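Local coordinates for protein FucU (Bifidobacterium longum subsp. infantis, PDB 3MVK), which probably interconverts sugar anomers and ring forms, as an L-fucose mutarotase and D-ribose pyranase of the RbsD/FucU family, at residues G23-I28 / I138-V143. Residues are numbered along the deposited sequence; the frame is centred on the assembly and turned at random.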
ATOM      1  N   GLY G  23      11.398  20.590  19.966  1.00 15.69           N
ATOM      2  CA  GLY G  23      10.035  20.467  20.442  1.00 15.42           C
ATOM      3  C   GLY G  23       9.362  19.123  20.238  1.00 15.19           C
ATOM      4  O   GLY G  23       8.350  18.822  20.892  1.00 15.58           O
ATOM      5  N   ASP G  24       9.886  18.307  19.324  1.00 16.04           N
ATOM      6  CA  ASP G  24       9.336  16.957  19.136  1.00 14.90           C
ATOM      7  C   ASP G  24       9.498  16.141  20.406  1.00 14.88           C
ATOM      8  O   ASP G  24      10.464  16.331  21.154  1.00 14.26           O
ATOM      9  CB  ASP G  24      10.048  16.206  17.994  1.00 15.18           C
ATOM     10  CG  ASP G  24       9.510  16.574  16.622  1.00 15.86           C
ATOM     11  OD1 ASP G  24       8.318  16.928  16.498  1.00 16.27           O
ATOM     12  OD2 ASP G  24      10.299  16.469  15.661  1.00 15.69           O
ATOM     13  N   GLN G  25       8.538  15.245  20.637  1.00 14.63           N
ATOM     14  CA  GLN G  25       8.546  14.378  21.828  1.00 15.06           C
ATOM     15  C   GLN G  25       8.592  12.898  21.464  1.00 15.19           C
ATOM     16  O   GLN G  25       8.046  12.461  20.444  1.00 15.03           O
ATOM     17  CB  GLN G  25       7.314  14.633  22.688  1.00 15.17           C
ATOM     18  CG  GLN G  25       7.333  16.017  23.308  1.00 16.26           C
ATOM     19  CD  GLN G  25       6.096  16.311  24.126  1.00 19.23           C
ATOM     20  OE1 GLN G  25       5.165  15.515  24.175  1.00 20.51           O
ATOM     21  NE2 GLN G  25       6.072  17.488  24.757  1.00 20.86           N
ATOM     22  N   LEU G  26       9.257  12.118  22.311  1.00 15.08           N
ATOM     23  CA  LEU G  26       9.128  10.686  22.227  1.00 14.89           C
ATOM     24  C   LEU G  26       8.747  10.156  23.608  1.00 15.03           C
ATOM     25  O   LEU G  26       8.959  10.826  24.629  1.00 15.57           O
ATOM     26  CB  LEU G  26      10.422  10.035  21.711  1.00 16.20           C
ATOM     27  CG  LEU G  26      11.692  10.174  22.559  1.00 17.92           C
ATOM     28  CD1 LEU G  26      11.662   9.282  23.810  1.00 20.14           C
ATOM     29  CD2 LEU G  26      12.924   9.849  21.731  1.00 19.98           C
ATOM     30  N   VAL G  27       8.193   8.958  23.637  1.00 14.39           N
ATOM     31  CA  VAL G  27       7.794   8.351  24.891  1.00 14.35           C
ATOM     32  C   VAL G  27       8.605   7.079  25.099  1.00 13.98           C
ATOM     33  O   VAL G  27       8.649   6.215  24.217  1.00 13.98           O
ATOM     34  CB  VAL G  27       6.311   7.944  24.863  1.00 13.72           C
ATOM     35  CG1 VAL G  27       5.900   7.275  26.185  1.00 14.33           C
ATOM     36  CG2 VAL G  27       5.400   9.147  24.596  1.00 15.70           C
ATOM     37  N   ILE G  28       9.255   6.965  26.254  1.00 13.70           N
ATOM     38  CA  ILE G  28       9.786   5.662  26.679  1.00 13.82           C
ATOM     39  C   ILE G  28       8.663   5.020  27.468  1.00 14.37           C
ATOM     40  O   ILE G  28       8.318   5.497  28.560  1.00 15.01           O
ATOM     41  CB  ILE G  28      11.061   5.813  27.557  1.00 12.83           C
ATOM     42  CG1 ILE G  28      12.127   6.610  26.796  1.00 13.69           C
ATOM     43  CG2 ILE G  28      11.571   4.416  27.998  1.00 15.40           C
ATOM     44  CD1 ILE G  28      13.351   6.934  27.602  1.00 15.74           C
ATOM     45  N   ILE G 138       8.171  10.799  28.993  1.00 14.77           N
ATOM     46  CA  ILE G 138       8.141  11.631  27.763  1.00 15.34           C
ATOM     47  C   ILE G 138       9.366  12.526  27.739  1.00 15.18           C
ATOM     48  O   ILE G 138       9.672  13.164  28.749  1.00 15.74           O
ATOM     49  CB  ILE G 138       6.871  12.503  27.670  1.00 14.86           C
ATOM     50  CG1 ILE G 138       5.607  11.653  27.931  1.00 16.70           C
ATOM     51  CG2 ILE G 138       6.799  13.204  26.281  1.00 16.57           C
ATOM     52  CD1 ILE G 138       4.247  12.429  27.845  1.00 17.73           C
ATOM     53  N   LEU G 139      10.068  12.576  26.601  1.00 14.04           N
ATOM     54  CA  LEU G 139      11.256  13.425  26.444  1.00 14.52           C
ATOM     55  C   LEU G 139      11.009  14.402  25.308  1.00 14.45           C
ATOM     56  O   LEU G 139      10.497  13.989  24.261  1.00 15.41           O
ATOM     57  CB  LEU G 139      12.471  12.590  26.078  1.00 15.00           C
ATOM     58  CG  LEU G 139      12.952  11.563  27.108  1.00 15.02           C
ATOM     59  CD1 LEU G 139      14.208  10.911  26.569  1.00 18.44           C
ATOM     60  CD2 LEU G 139      13.248  12.277  28.432  1.00 17.86           C
ATOM     61  N   GLN G 140      11.335  15.677  25.519  1.00 15.23           N
ATOM     62  CA  GLN G 140      11.183  16.697  24.476  1.00 15.20           C
ATOM     63  C   GLN G 140      12.549  17.140  23.969  1.00 15.21           C
ATOM     64  O   GLN G 140      13.434  17.499  24.756  1.00 15.26           O
ATOM     65  CB  GLN G 140      10.437  17.921  25.015  1.00 15.78           C
ATOM     66  CG  GLN G 140      10.130  18.949  23.929  1.00 14.52           C
ATOM     67  CD  GLN G 140       9.114  19.958  24.398  1.00 17.16           C
ATOM     68  OE1 GLN G 140       7.974  19.602  24.722  1.00 18.74           O
ATOM     69  NE2 GLN G 140       9.509  21.231  24.435  1.00 18.77           N
ATOM     70  N   LYS G 141      12.712  17.158  22.648  1.00 14.72           N
ATOM     71  CA  LYS G 141      14.023  17.412  22.067  1.00 15.42           C
ATOM     72  C   LYS G 141      14.365  18.890  22.036  1.00 15.56           C
ATOM     73  O   LYS G 141      13.524  19.730  21.728  1.00 15.95           O
ATOM     74  CB  LYS G 141      14.117  16.832  20.655  1.00 14.71           C
ATOM     75  CG  LYS G 141      15.555  16.853  20.093  1.00 15.65           C
ATOM     76  CD  LYS G 141      15.595  16.111  18.748  1.00 16.06           C
ATOM     77  CE  LYS G 141      17.004  16.050  18.208  1.00 17.23           C
ATOM     78  NZ  LYS G 141      17.142  15.363  16.880  1.00 18.23           N
ATOM     79  N   GLY G 142      15.616  19.175  22.359  1.00 16.67           N
ATOM     80  CA  GLY G 142      16.123  20.514  22.306  1.00 18.77           C
ATOM     81  C   GLY G 142      16.815  20.841  21.003  1.00 20.17           C
ATOM     82  O   GLY G 142      16.558  20.209  19.969  1.00 20.13           O
ATOM     83  N   VAL G 143      17.661  21.864  21.082  1.00 21.09           N
ATOM     84  CA  VAL G 143      18.356  22.455  19.942  1.00 23.24           C
ATOM     85  C   VAL G 143      19.745  21.852  19.876  1.00 24.84           C
ATOM     86  O   VAL G 143      20.337  21.523  20.908  1.00 24.85           O
ATOM     87  CB  VAL G 143      18.504  23.996  20.142  1.00 22.84           C
ATOM     88  CG1 VAL G 143      19.511  24.618  19.161  1.00 23.90           C
ATOM     89  CG2 VAL G 143      17.146  24.657  20.014  1.00 21.96           C
TER
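G23 opens the pairing with K141: its N donates to K141 O (2.9 Å) almost in line through the hydrogen, at 176°. Its positive phi (97°) would press any CB against the preceding carbonyl O, a conformation suited to glycine. D24 turns its side chain away from 138-143, its OD1 bonding to S37 OG of a second subunit, yet its carbonyl O takes the K141 N-H at 2.8 Å. The K141 chain, extended throughout, carries NZ to the carbonyl oxygens of L17 and M20 at the C-terminal end of helix 11-19.

Q25 and Q140 form a non-hydrogen-bonded antiparallel pair whose side chains rise from the same face and bond instead through their amides. NE2 of Q25 reaches OE1 of Q140 at 2.8 Å, and the two amides are nearly coplanar, 20° apart, with the acceptor lying in the Q25 amide plane. With Q25 CG anti to its carbonyl carbon and Q140 CG anti to its own N, the two extended chains cross so that the amides meet at their ends. Beyond this bond the relay continues at both ends, Q25 OE1 accepting from Q118 NE2 and Q140 NE2 donating to D66 OD2.

L26 N donates to L139 O at 3.0 Å. L139 N returns the bond to L26 O at 2.9 Å. On the face opposite the glutamines, L26 CD1 lies alongside L139 CB, 4.1 Å away. V27 returns to the glutamine face, where its CG2 meets I138 CG1 at 4.2 Å beside helix 112-119. I28 CD1 touches L139 CD1, and both side chains pack on L56 and I59 of helix 52-60.

Two central strands of the mixed sheet are thus joined by antiparallel backbone bonds, with apolar contacts on both faces; the directional amide relay probably fixes the rotation of both glutamine ends.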